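Local coordinates for hydrophilic protein, virA protein (Chromobacterium violaceum, PDB 3BO6) that probably acts as a phosphothreonine lyase effector of the SpvC family, removing phosphate from phosphothreonine by beta-elimination, at residues I86-L100 and L162-Y176. Sequence-based numbering, arbitrary orientation. Where two conformers were deposited one is given.
Sequences ISVQREQVPQAFQAL and LESRLSESGLMPGQY
Gln92 reaches across to the backbone of Met172. Met172 N donates to Gln92 OE1 at 2.9 Å, nearly straight at 171°. The donor lies in the carbonyl plane, on a lone pair of the amide oxygen. Gln92 sits at the N-cap position of helix 93-104. Its chain, extended beyond CG (chi2 176°), carries the amide to the loop that follows helix 149-168. Both helices belong to the alpha/beta fold of this lyase. A single beta bridge, Val88 with Pro173, continues the join beyond strand 82-86. Gln89 N donates to Met172 O at 2.9 Å, and Gly174 N to Ser87 O at 3.1 Å. Gly174 CA approaches Val88 O at 3.2 Å, a CA-H...O contact. Ser87 OG is held outside this contact, by Ala132 N.

The chain leaves helix 149-168 through a Schellman motif at Gly170, whose positive phi suits glycine. Leu171 then turns its methyl groups to helix 93-104. CD1 lies against Gln92 CB, and CG sits over Ala96. Leu171 CD2 reaches Ala99 CB at 4.0 Å. The Gln92 and Leu171 side chains run past each other in opposite directions.

The short helix segments approach to 9.3 Å between axes, at 125° between their directions. Leu166, on helix 149-168, packs against both helix 93-104 and Ile86 at the end of strand 82-86. Leu166 CD1 meets Ile86 CG2 at 3.7 Å, while CD2 touches Leu100 and Ala96. Leu100 crosses both Leu166 and Leu162 at about a right angle. Phe134 of the sheet packs on Ile86 and Ala96. At the outer edge, Ser169 OG, just past the helix, donates back to Arg165 O in its last turn, and that same Ser169 OG rests 3.5 Å from Ala99 CB.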
# COMPACT_ATOMS: atom_id res chain seq x y z
N ILE A 86 -6.28 0.99 -0.33
CA ILE A 86 -7.16 0.76 0.82
C ILE A 86 -8.48 1.46 0.54
O ILE A 86 -8.49 2.66 0.21
CB ILE A 86 -6.57 1.30 2.13
CG1 ILE A 86 -5.12 0.82 2.30
CG2 ILE A 86 -7.43 0.86 3.32
CD1 ILE A 86 -4.43 1.37 3.56
N SER A 87 -9.59 0.73 0.64
CA SER A 87 -10.91 1.28 0.33
C SER A 87 -11.79 1.34 1.57
O SER A 87 -12.09 0.30 2.18
CB SER A 87 -11.62 0.44 -0.74
OG SER A 87 -10.86 0.40 -1.93
N VAL A 88 -12.18 2.54 1.96
CA VAL A 88 -13.18 2.73 3.01
C VAL A 88 -14.39 3.47 2.47
O VAL A 88 -14.38 3.97 1.32
CB VAL A 88 -12.59 3.47 4.23
CG1 VAL A 88 -11.41 2.69 4.83
CG2 VAL A 88 -12.17 4.89 3.86
N GLN A 89 -15.46 3.53 3.25
CA GLN A 89 -16.62 4.30 2.83
C GLN A 89 -16.21 5.76 2.58
O GLN A 89 -15.46 6.34 3.37
CB GLN A 89 -17.72 4.19 3.89
CG GLN A 89 -19.13 4.37 3.34
CD GLN A 89 -19.47 5.83 3.16
OE1 GLN A 89 -19.05 6.66 3.96
NE2 GLN A 89 -20.22 6.15 2.11
N ARG A 90 -16.70 6.33 1.48
CA ARG A 90 -16.29 7.67 1.03
C ARG A 90 -16.30 8.74 2.12
O ARG A 90 -15.39 9.55 2.19
CB ARG A 90 -17.17 8.11 -0.14
CG ARG A 90 -16.83 9.49 -0.73
CD ARG A 90 -17.65 9.79 -1.99
NE ARG A 90 -19.09 9.72 -1.76
CZ ARG A 90 -19.99 9.57 -2.72
NH1 ARG A 90 -19.60 9.47 -3.99
NH2 ARG A 90 -21.28 9.52 -2.42
N GLU A 91 -17.32 8.74 2.98
CA GLU A 91 -17.44 9.77 4.01
C GLU A 91 -16.57 9.52 5.26
O GLU A 91 -16.53 10.35 6.17
CB GLU A 91 -18.91 9.94 4.41
CG GLU A 91 -19.76 10.72 3.38
CD GLU A 91 -20.14 9.90 2.15
OE1 GLU A 91 -20.59 8.75 2.31
OE2 GLU A 91 -20.01 10.42 1.02
N GLN A 92 -15.87 8.39 5.28
CA GLN A 92 -15.09 7.98 6.46
C GLN A 92 -13.56 8.11 6.29
O GLN A 92 -12.80 7.64 7.12
CB GLN A 92 -15.46 6.55 6.87
CG GLN A 92 -16.91 6.42 7.35
CD GLN A 92 -17.32 4.99 7.68
OE1 GLN A 92 -16.50 4.09 7.66
NE2 GLN A 92 -18.60 4.79 7.95
N VAL A 93 -13.12 8.77 5.23
CA VAL A 93 -11.67 8.89 5.01
C VAL A 93 -10.91 9.55 6.18
O VAL A 93 -9.88 9.05 6.59
CB VAL A 93 -11.36 9.54 3.65
CG1 VAL A 93 -9.87 9.74 3.50
CG2 VAL A 93 -11.88 8.65 2.53
N PRO A 94 -11.40 10.68 6.72
CA PRO A 94 -10.65 11.25 7.85
C PRO A 94 -10.55 10.29 9.04
O PRO A 94 -9.50 10.22 9.67
CB PRO A 94 -11.46 12.52 8.20
CG PRO A 94 -12.11 12.89 6.94
CD PRO A 94 -12.48 11.58 6.28
N GLN A 95 -11.63 9.57 9.35
CA GLN A 95 -11.60 8.59 10.43
C GLN A 95 -10.66 7.42 10.11
O GLN A 95 -9.98 6.91 11.00
CB GLN A 95 -13.01 8.03 10.70
CG GLN A 95 -14.02 9.04 11.17
CD GLN A 95 -14.88 9.57 10.05
OE1 GLN A 95 -14.37 10.11 9.06
NE2 GLN A 95 -16.19 9.42 10.19
N ALA A 96 -10.63 6.98 8.85
CA ALA A 96 -9.71 5.92 8.44
C ALA A 96 -8.27 6.39 8.58
O ALA A 96 -7.41 5.65 9.07
CB ALA A 96 -9.99 5.48 7.02
N PHE A 97 -8.01 7.62 8.16
CA PHE A 97 -6.67 8.19 8.32
C PHE A 97 -6.25 8.17 9.81
O PHE A 97 -5.13 7.79 10.15
CB PHE A 97 -6.63 9.61 7.75
CG PHE A 97 -5.25 10.21 7.72
CD1 PHE A 97 -4.50 10.18 6.56
CD2 PHE A 97 -4.71 10.81 8.86
CE1 PHE A 97 -3.23 10.72 6.52
CE2 PHE A 97 -3.42 11.36 8.83
CZ PHE A 97 -2.69 11.33 7.66
N GLN A 98 -7.14 8.60 10.70
CA GLN A 98 -6.84 8.59 12.14
C GLN A 98 -6.56 7.18 12.64
O GLN A 98 -5.68 6.95 13.48
CB GLN A 98 -8.00 9.19 12.94
CG GLN A 98 -7.77 9.17 14.45
CD GLN A 98 -6.79 10.24 14.90
OE1 GLN A 98 -6.35 11.08 14.11
NE2 GLN A 98 -6.44 10.21 16.19
N ALA A 99 -7.31 6.20 12.13
CA ALA A 99 -7.13 4.81 12.55
C ALA A 99 -5.80 4.22 12.06
O ALA A 99 -5.23 3.36 12.71
CB ALA A 99 -8.30 3.94 12.10
N LEU A 100 -5.33 4.67 10.90
CA LEU A 100 -4.15 4.11 10.24
C LEU A 100 -2.86 4.89 10.45
O LEU A 100 -1.79 4.40 10.12
CB LEU A 100 -4.39 3.99 8.73
CG LEU A 100 -5.49 3.01 8.31
CD1 LEU A 100 -5.59 2.92 6.80
CD2 LEU A 100 -5.23 1.65 8.93
N LEU A 162 -3.17 -3.42 9.02
CA LEU A 162 -4.01 -2.34 8.51
C LEU A 162 -5.46 -2.82 8.55
O LEU A 162 -6.36 -2.09 8.98
CB LEU A 162 -3.60 -1.97 7.08
CG LEU A 162 -2.20 -1.35 6.90
CD1 LEU A 162 -1.86 -1.28 5.41
CD2 LEU A 162 -2.08 0.04 7.55
N GLU A 163 -5.68 -4.05 8.10
CA GLU A 163 -7.01 -4.65 8.09
C GLU A 163 -7.56 -4.72 9.52
O GLU A 163 -8.71 -4.36 9.76
CB GLU A 163 -6.98 -6.06 7.48
CG GLU A 163 -6.81 -6.09 5.96
CD GLU A 163 -8.13 -6.02 5.21
OE1 GLU A 163 -9.15 -6.57 5.70
OE2 GLU A 163 -8.16 -5.42 4.11
N SER A 164 -6.74 -5.21 10.45
CA SER A 164 -7.22 -5.34 11.83
C SER A 164 -7.54 -3.98 12.46
O SER A 164 -8.57 -3.84 13.11
CB SER A 164 -6.26 -6.18 12.69
OG SER A 164 -5.02 -5.52 12.90
N ARG A 165 -6.70 -2.97 12.23
CA ARG A 165 -6.96 -1.65 12.79
C ARG A 165 -8.22 -1.03 12.19
O ARG A 165 -8.97 -0.38 12.90
CB ARG A 165 -5.77 -0.68 12.61
CG ARG A 165 -4.68 -0.70 13.71
CD ARG A 165 -5.23 -0.42 15.11
NE ARG A 165 -4.17 -0.01 16.04
CZ ARG A 165 -4.20 -0.18 17.37
NH1 ARG A 165 -5.21 -0.83 17.95
NH2 ARG A 165 -3.20 0.27 18.11
N LEU A 166 -8.46 -1.23 10.90
CA LEU A 166 -9.65 -0.65 10.27
C LEU A 166 -10.90 -1.28 10.85
O LEU A 166 -11.83 -0.57 11.21
CB LEU A 166 -9.62 -0.79 8.74
CG LEU A 166 -8.58 0.14 8.11
CD1 LEU A 166 -8.24 -0.33 6.69
CD2 LEU A 166 -9.08 1.61 8.14
N SER A 167 -10.89 -2.60 10.96
CA SER A 167 -12.03 -3.33 11.50
C SER A 167 -12.33 -2.92 12.93
O SER A 167 -13.47 -2.58 13.27
CB SER A 167 -11.77 -4.83 11.43
OG SER A 167 -11.90 -5.30 10.10
N GLU A 168 -11.31 -2.92 13.77
CA GLU A 168 -11.57 -2.65 15.18
C GLU A 168 -11.80 -1.18 15.47
O GLU A 168 -12.27 -0.83 16.55
CB GLU A 168 -10.48 -3.21 16.07
CG GLU A 168 -9.17 -2.49 15.98
CD GLU A 168 -8.07 -3.23 16.71
OE1 GLU A 168 -8.35 -4.34 17.22
OE2 GLU A 168 -6.94 -2.71 16.76
N SER A 169 -11.52 -0.32 14.49
CA SER A 169 -11.77 1.13 14.62
C SER A 169 -13.13 1.51 14.04
O SER A 169 -13.50 2.68 14.00
CB SER A 169 -10.65 1.94 13.96
OG SER A 169 -9.39 1.69 14.59
N GLY A 170 -13.88 0.51 13.58
CA GLY A 170 -15.23 0.76 13.11
C GLY A 170 -15.39 1.34 11.72
O GLY A 170 -16.40 1.97 11.42
N LEU A 171 -14.40 1.14 10.85
CA LEU A 171 -14.51 1.65 9.49
C LEU A 171 -15.30 0.69 8.61
O LEU A 171 -15.13 -0.52 8.72
CB LEU A 171 -13.12 1.84 8.88
CG LEU A 171 -12.35 3.14 9.14
CD1 LEU A 171 -13.18 4.35 8.69
CD2 LEU A 171 -11.91 3.28 10.60
N MET A 172 -16.16 1.23 7.76
CA MET A 172 -16.85 0.42 6.75
C MET A 172 -16.00 0.35 5.50
O MET A 172 -15.36 1.33 5.11
CB MET A 172 -18.20 1.05 6.41
CG MET A 172 -19.27 0.78 7.43
SD MET A 172 -19.50 -0.99 7.63
CE MET A 172 -19.96 -1.44 5.95
N PRO A 173 -15.98 -0.83 4.84
CA PRO A 173 -15.27 -0.93 3.55
C PRO A 173 -15.91 -0.03 2.50
O PRO A 173 -17.11 0.27 2.58
CB PRO A 173 -15.49 -2.39 3.15
CG PRO A 173 -15.63 -3.12 4.49
CD PRO A 173 -16.39 -2.15 5.36
N GLY A 174 -15.10 0.41 1.54
CA GLY A 174 -15.58 1.17 0.41
C GLY A 174 -15.74 0.30 -0.81
O GLY A 174 -15.81 -0.93 -0.72
N GLN A 175 -15.82 0.94 -1.97
CA GLN A 175 -15.92 0.21 -3.23
C GLN A 175 -14.52 -0.07 -3.76
O GLN A 175 -13.81 0.86 -4.13
CB GLN A 175 -16.67 1.06 -4.25
CG GLN A 175 -18.10 1.40 -3.86
CD GLN A 175 -18.82 2.16 -4.95
OE1 GLN A 175 -18.60 1.92 -6.14
NE2 GLN A 175 -19.69 3.09 -4.56
N TYR A 176 -14.11 -1.34 -3.82
CA TYR A 176 -12.79 -1.67 -4.33
C TYR A 176 -12.71 -1.27 -5.81
O TYR A 176 -13.69 -1.42 -6.55
CB TYR A 176 -12.52 -3.19 -4.34
CG TYR A 176 -12.59 -4.01 -3.07
CD1 TYR A 176 -11.49 -4.17 -2.24
CD2 TYR A 176 -13.74 -4.74 -2.77
CE1 TYR A 176 -11.55 -5.00 -1.10
CE2 TYR A 176 -13.81 -5.56 -1.65
CZ TYR A 176 -12.72 -5.68 -0.81
OH TYR A 176 -12.80 -6.50 0.30